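Choline dehydrogenase and related flavoproteins (PDB 3Q9T) is a formate oxidase of the glucose-methanol-choline oxidoreductase family that carries 8-formyl-FAD at its catalytic site. Local coordinates at residues A[13-25]-A[210-222]. Residues are numbered along the deposited sequence; the frame is centred on the assembly and turned at random.
Sequences GGGTAGNTVAGRL and GSFLFVKNKPNIT. With FAY ([(2R,3S,4R,5R)-5-(6-amino-9H-purin-9-yl)-3,4-dihydroxytetrahydrofuran-2-yl]methyl (2R,3S,4S)-5-(8-formyl-7-methyl-2,4-dioxo-3,4-dihydrobenzo[g]pteridin-10(2H)-yl)-2,3,4-trihydroxypentyl dihydrogen diphosphate), chain D.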
loop_
_atom_site.group_PDB
_atom_site.type_symbol
_atom_site.label_atom_id
_atom_site.label_comp_id
_atom_site.label_asym_id
_atom_site.label_seq_id
_atom_site.Cartn_x
_atom_site.Cartn_y
_atom_site.Cartn_z
ATOM N N GLY A 13 13.047 10.413 25.748
ATOM C CA GLY A 13 13.414 10.351 24.348
ATOM C C GLY A 13 14.695 11.133 24.106
ATOM O O GLY A 13 14.665 12.351 24.045
ATOM N N GLY A 14 15.824 10.434 23.989
ATOM C CA GLY A 14 17.102 11.082 23.751
ATOM C C GLY A 14 17.342 11.371 22.276
ATOM O O GLY A 14 18.359 10.974 21.709
ATOM N N GLY A 15 16.407 12.075 21.651
ATOM C CA GLY A 15 16.515 12.385 20.235
ATOM C C GLY A 15 17.085 13.762 19.946
ATOM O O GLY A 15 17.873 14.318 20.731
ATOM N N THR A 16 16.662 14.323 18.818
ATOM C CA THR A 16 17.185 15.591 18.343
ATOM C C THR A 16 16.952 16.752 19.295
ATOM O O THR A 16 17.903 17.383 19.747
ATOM C CB THR A 16 16.569 15.936 16.995
ATOM O OG1 THR A 16 16.649 14.790 16.151
ATOM C CG2 THR A 16 17.286 17.112 16.349
ATOM N N ALA A 17 15.687 17.068 19.557
ATOM C CA ALA A 17 15.363 18.108 20.531
ATOM C C ALA A 17 15.655 17.620 21.959
ATOM O O ALA A 17 16.068 18.400 22.838
ATOM C CB ALA A 17 13.903 18.517 20.400
ATOM N N GLY A 18 15.447 16.326 22.184
ATOM C CA GLY A 18 15.631 15.751 23.509
ATOM C C GLY A 18 17.020 16.066 24.037
ATOM O O GLY A 18 17.172 16.748 25.040
ATOM N N ASN A 19 18.045 15.588 23.345
ATOM C CA ASN A 19 19.415 15.869 23.768
ATOM C C ASN A 19 19.765 17.348 23.833
ATOM O O ASN A 19 20.536 17.760 24.691
ATOM C CB ASN A 19 20.411 15.103 22.898
ATOM C CG ASN A 19 20.257 13.604 23.047
ATOM O OD1 ASN A 19 19.757 13.124 24.079
ATOM N ND2 ASN A 19 20.680 12.856 22.031
ATOM N N THR A 20 19.192 18.149 22.941
ATOM C CA THR A 20 19.433 19.584 22.973
ATOM C C THR A 20 18.990 20.158 24.309
ATOM O O THR A 20 19.743 20.891 24.970
ATOM C CB THR A 20 18.670 20.318 21.843
ATOM O OG1 THR A 20 19.063 19.782 20.574
ATOM C CG2 THR A 20 18.961 21.822 21.880
ATOM N N VAL A 21 17.761 19.826 24.706
ATOM C CA VAL A 21 17.214 20.325 25.960
ATOM C C VAL A 21 18.063 19.807 27.121
ATOM O O VAL A 21 18.489 20.577 28.003
ATOM C CB VAL A 21 15.723 19.936 26.151
ATOM C CG1 VAL A 21 15.251 20.245 27.581
ATOM C CG2 VAL A 21 14.845 20.656 25.126
ATOM N N ALA A 22 18.346 18.509 27.094
ATOM C CA ALA A 22 19.113 17.887 28.173
ATOM C C ALA A 22 20.497 18.505 28.361
ATOM O O ALA A 22 20.919 18.724 29.489
ATOM C CB ALA A 22 19.237 16.396 27.958
ATOM N N GLY A 23 21.202 18.753 27.261
ATOM C CA GLY A 23 22.569 19.241 27.325
ATOM C C GLY A 23 22.620 20.671 27.828
ATOM O O GLY A 23 23.530 21.057 28.549
ATOM N N ARG A 24 21.615 21.452 27.459
ATOM C CA ARG A 24 21.549 22.844 27.866
ATOM C C ARG A 24 21.202 22.955 29.343
ATOM O O ARG A 24 21.804 23.746 30.080
ATOM C CB ARG A 24 20.533 23.602 27.016
ATOM C CG ARG A 24 20.969 23.775 25.565
ATOM C CD ARG A 24 22.293 24.529 25.448
ATOM N NE ARG A 24 22.560 24.901 24.057
ATOM C CZ ARG A 24 23.736 25.317 23.588
ATOM N NH1 ARG A 24 24.778 25.446 24.399
ATOM N NH2 ARG A 24 23.861 25.622 22.301
ATOM N N LEU A 25 20.246 22.146 29.786
ATOM C CA LEU A 25 19.870 22.162 31.189
ATOM C C LEU A 25 21.045 21.716 32.062
ATOM O O LEU A 25 21.214 22.207 33.182
ATOM C CB LEU A 25 18.620 21.316 31.443
ATOM C CG LEU A 25 17.307 21.938 30.957
ATOM C CD1 LEU A 25 16.142 21.038 31.287
ATOM C CD2 LEU A 25 17.094 23.315 31.565
ATOM N N GLY A 210 25.527 14.557 15.232
ATOM C CA GLY A 210 24.248 14.226 15.833
ATOM C C GLY A 210 24.012 14.901 17.175
ATOM O O GLY A 210 24.946 15.420 17.800
ATOM N N SER A 211 22.758 14.886 17.622
ATOM C CA SER A 211 22.371 15.549 18.864
ATOM C C SER A 211 23.039 14.918 20.099
ATOM O O SER A 211 23.097 15.532 21.169
ATOM C CB SER A 211 20.839 15.573 19.002
ATOM O OG SER A 211 20.322 14.323 19.458
ATOM N N PHE A 212 23.555 13.698 19.946
ATOM C CA PHE A 212 24.300 13.035 21.025
ATOM C C PHE A 212 25.544 13.828 21.442
ATOM O O PHE A 212 26.092 13.622 22.523
ATOM C CB PHE A 212 24.696 11.617 20.622
ATOM C CG PHE A 212 25.333 11.532 19.263
ATOM C CD1 PHE A 212 24.631 11.004 18.188
ATOM C CD2 PHE A 212 26.626 11.990 19.058
ATOM C CE1 PHE A 212 25.214 10.922 16.932
ATOM C CE2 PHE A 212 27.213 11.929 17.799
ATOM C CZ PHE A 212 26.511 11.391 16.737
ATOM N N LEU A 213 25.978 14.723 20.564
ATOM C CA LEU A 213 27.090 15.627 20.828
ATOM C C LEU A 213 26.784 16.635 21.948
ATOM O O LEU A 213 27.700 17.272 22.486
ATOM C CB LEU A 213 27.407 16.396 19.539
ATOM C CG LEU A 213 28.649 16.055 18.701
ATOM C CD1 LEU A 213 29.174 14.650 18.959
ATOM C CD2 LEU A 213 28.393 16.298 17.215
ATOM N N PHE A 214 25.498 16.822 22.250
ATOM C CA PHE A 214 25.065 17.716 23.314
ATOM C C PHE A 214 25.242 17.113 24.714
ATOM O O PHE A 214 25.332 17.847 25.706
ATOM C CB PHE A 214 23.575 18.021 23.159
ATOM C CG PHE A 214 23.274 19.333 22.514
ATOM C CD1 PHE A 214 23.334 20.511 23.248
ATOM C CD2 PHE A 214 22.893 19.394 21.179
ATOM C CE1 PHE A 214 23.034 21.742 22.660
ATOM C CE2 PHE A 214 22.592 20.623 20.582
ATOM C CZ PHE A 214 22.660 21.796 21.322
ATOM N N VAL A 215 25.254 15.788 24.813
ATOM C CA VAL A 215 25.035 15.157 26.126
ATOM C C VAL A 215 26.146 14.243 26.636
ATOM O O VAL A 215 25.958 13.516 27.620
ATOM C CB VAL A 215 23.704 14.378 26.163
ATOM C CG1 VAL A 215 22.540 15.323 25.972
ATOM C CG2 VAL A 215 23.699 13.269 25.110
ATOM N N LYS A 216 27.301 14.281 25.986
ATOM C CA LYS A 216 28.435 13.476 26.435
ATOM C C LYS A 216 29.367 14.286 27.351
ATOM O O LYS A 216 29.305 15.519 27.397
ATOM C CB LYS A 216 29.184 12.885 25.235
ATOM C CG LYS A 216 29.517 13.911 24.136
ATOM C CD LYS A 216 29.912 13.239 22.812
ATOM C CE LYS A 216 31.384 12.815 22.768
ATOM N NZ LYS A 216 32.261 13.930 22.304
ATOM N N ASN A 217 30.207 13.580 28.104
ATOM C CA ASN A 217 31.141 14.218 29.034
ATOM C C ASN A 217 30.461 15.219 29.964
ATOM O O ASN A 217 31.013 16.281 30.263
ATOM C CB ASN A 217 32.289 14.912 28.287
ATOM C CG ASN A 217 32.847 14.065 27.154
ATOM O OD1 ASN A 217 32.999 14.545 26.029
ATOM N ND2 ASN A 217 33.141 12.797 27.441
ATOM N N LYS A 218 29.254 14.880 30.408
ATOM C CA LYS A 218 28.566 15.680 31.414
ATOM C C LYS A 218 28.022 14.756 32.495
ATOM O O LYS A 218 27.006 14.098 32.317
ATOM C CB LYS A 218 27.486 16.539 30.766
ATOM C CG LYS A 218 28.068 17.471 29.722
ATOM C CD LYS A 218 27.010 18.170 28.911
ATOM C CE LYS A 218 27.656 18.936 27.765
ATOM N NZ LYS A 218 26.685 19.844 27.095
ATOM N N PRO A 219 28.735 14.685 33.622
ATOM C CA PRO A 219 28.464 13.672 34.641
ATOM C C PRO A 219 27.189 13.953 35.409
ATOM O O PRO A 219 26.773 13.109 36.192
ATOM C CB PRO A 219 29.676 13.776 35.568
ATOM C CG PRO A 219 30.155 15.180 35.410
ATOM C CD PRO A 219 29.873 15.552 33.977
ATOM N N ASN A 220 26.582 15.116 35.205
ATOM C CA ASN A 220 25.277 15.376 35.801
ATOM C C ASN A 220 24.125 14.844 34.932
ATOM O O ASN A 220 22.957 14.872 35.335
ATOM C CB ASN A 220 25.089 16.865 36.148
ATOM C CG ASN A 220 25.442 17.790 34.995
ATOM O OD1 ASN A 220 26.293 17.465 34.173
ATOM N ND2 ASN A 220 24.799 18.962 34.943
ATOM N N ILE A 221 24.453 14.355 33.742
ATOM C CA ILE A 221 23.452 13.698 32.910
ATOM C C ILE A 221 23.537 12.198 33.078
ATOM O O ILE A 221 24.578 11.603 32.808
ATOM C CB ILE A 221 23.618 14.017 31.406
ATOM C CG1 ILE A 221 23.541 15.527 31.170
ATOM C CG2 ILE A 221 22.553 13.282 30.608
ATOM C CD1 ILE A 221 23.676 15.950 29.721
ATOM N N THR A 222 22.451 11.591 33.545
ATOM C CA THR A 222 22.375 10.136 33.566
ATOM C C THR A 222 21.709 9.666 32.278
ATOM O O THR A 222 20.592 10.074 31.947
ATOM C CB THR A 222 21.625 9.583 34.809
ATOM O OG1 THR A 222 22.310 9.982 36.003
ATOM C CG2 THR A 222 21.573 8.054 34.774
HETATM P P FAY D . 12.829 14.930 16.990
HETATM N N1 FAY D . 15.813 17.005 8.389
HETATM C C2 FAY D . 16.787 17.864 7.886
HETATM O O2 FAY D . 16.877 19.010 8.311
HETATM N N3 FAY D . 17.917 17.338 7.296
HETATM C C4 FAY D . 17.833 16.105 6.698
HETATM O O4 FAY D . 18.446 15.945 5.625
HETATM N N5 FAY D . 16.752 13.979 6.619
HETATM C C6 FAY D . 16.107 11.734 6.870
HETATM C C7 FAY D . 15.453 10.726 7.558
HETATM C C8 FAY D . 14.689 11.047 8.685
HETATM O O8 FAY D . 13.663 10.158 10.595
HETATM C C9 FAY D . 14.696 12.360 9.173
HETATM P PA FAY D . 13.634 12.220 17.117
HETATM C "C1'" FAY D . 14.402 15.138 10.087
HETATM C C10 FAY D . 15.810 15.679 8.027
HETATM N N10 FAY D . 15.123 14.736 8.798
HETATM N N1A FAY D . 10.468 4.818 24.518
HETATM O O1A FAY D . 13.173 11.027 16.350
HETATM C C1B FAY D . 13.007 8.014 21.215
HETATM O O1P FAY D . 13.625 15.352 18.201
HETATM C "C2'" FAY D . 15.369 15.206 11.292
HETATM O "O2'" FAY D . 16.171 14.080 11.244
HETATM C C2A FAY D . 11.755 5.307 24.640
HETATM O O2A FAY D . 14.947 12.773 16.655
HETATM C C2B FAY D . 13.510 7.684 19.821
HETATM O O2B FAY D . 14.313 6.518 19.778
HETATM O O2P FAY D . 11.485 15.635 16.947
HETATM C "C3'" FAY D . 14.868 15.411 12.759
HETATM O "O3'" FAY D . 15.547 14.648 13.754
HETATM N N3A FAY D . 12.282 6.145 23.671
HETATM C C3B FAY D . 14.320 8.919 19.497
HETATM O O3B FAY D . 15.595 8.784 20.075
HETATM O O3P FAY D . 12.512 13.352 17.069
HETATM C "C4'" FAY D . 13.389 15.211 12.978
HETATM O "O4'" FAY D . 12.742 15.985 11.972
HETATM C C4A FAY D . 11.526 6.491 22.599
HETATM C C4B FAY D . 13.612 10.020 20.247
HETATM O O4B FAY D . 12.742 9.393 21.175
HETATM C C4X FAY D . 16.760 15.274 7.070
HETATM C "C5'" FAY D . 12.978 15.646 14.405
HETATM O "O5'" FAY D . 13.628 15.119 15.572
HETATM C C5A FAY D . 10.224 6.016 22.464
HETATM C C5B FAY D . 12.847 10.929 19.304
HETATM O O5B FAY D . 13.775 11.778 18.677
HETATM C C5X FAY D . 15.926 13.064 7.237
HETATM C C6A FAY D . 9.688 5.165 23.428
HETATM N N6A FAY D . 8.473 4.628 23.249
HETATM N N7A FAY D . 9.714 6.520 21.321
HETATM C C7M FAY D . 15.439 9.344 6.951
HETATM C C8A FAY D . 10.640 7.306 20.734
HETATM C C8M FAY D . 14.334 9.947 9.610
HETATM C C9A FAY D . 15.269 13.393 8.434
HETATM N N9A FAY D . 11.763 7.292 21.508
#
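Phe214 lies with one ring face against helix 16-25: Thr20 CA sits over the middle of the ring, 3.8 Å from its centroid, a CH-pi contact. Methyl CG2 of Thr20 approaches Phe214 CZ, while its hydroxyl turns back along the helix to the carbonyl of Thr16. At the rim of the same ring Arg24 NE lies near the ring plane, 3.5 Å from Phe214 CE1, with the guanidinium turned 79° against the ring; a bend at chi2 (-59°) brings this end back toward Phe214. Arg24 is also held by salt bridges to Glu27 and Glu563. One turn nearer the cofactor, Ser211 OG donates a hydrogen bond to Gly15 O (2.8 Å) from above the carbonyl plane, and Asn19 N binds that oxygen from the opposite face. Ser211 OG in turn accepts from Asn19 ND2 at 3.0 Å, a bent bond (136°). This ties the segment 210-222 to the dinucleotide-binding turn of a Rossmann-type fold, where Gly13, Gly15 and Gly18 fit the GxGxxG pattern. Beyond the N-cap Gly15, Thr16 N and Ala17 N each donate to a phosphate oxygen of the 8-formyl-FAD. On the other flank of Asn19, Val215 CG1 packs on its CB at 3.7 Å and also meets Ala22 CB. Gly23 lets the backbones close in, its CA 3.5 Å from Phe214 O, an oxygen that also accepts from Lys218 NZ.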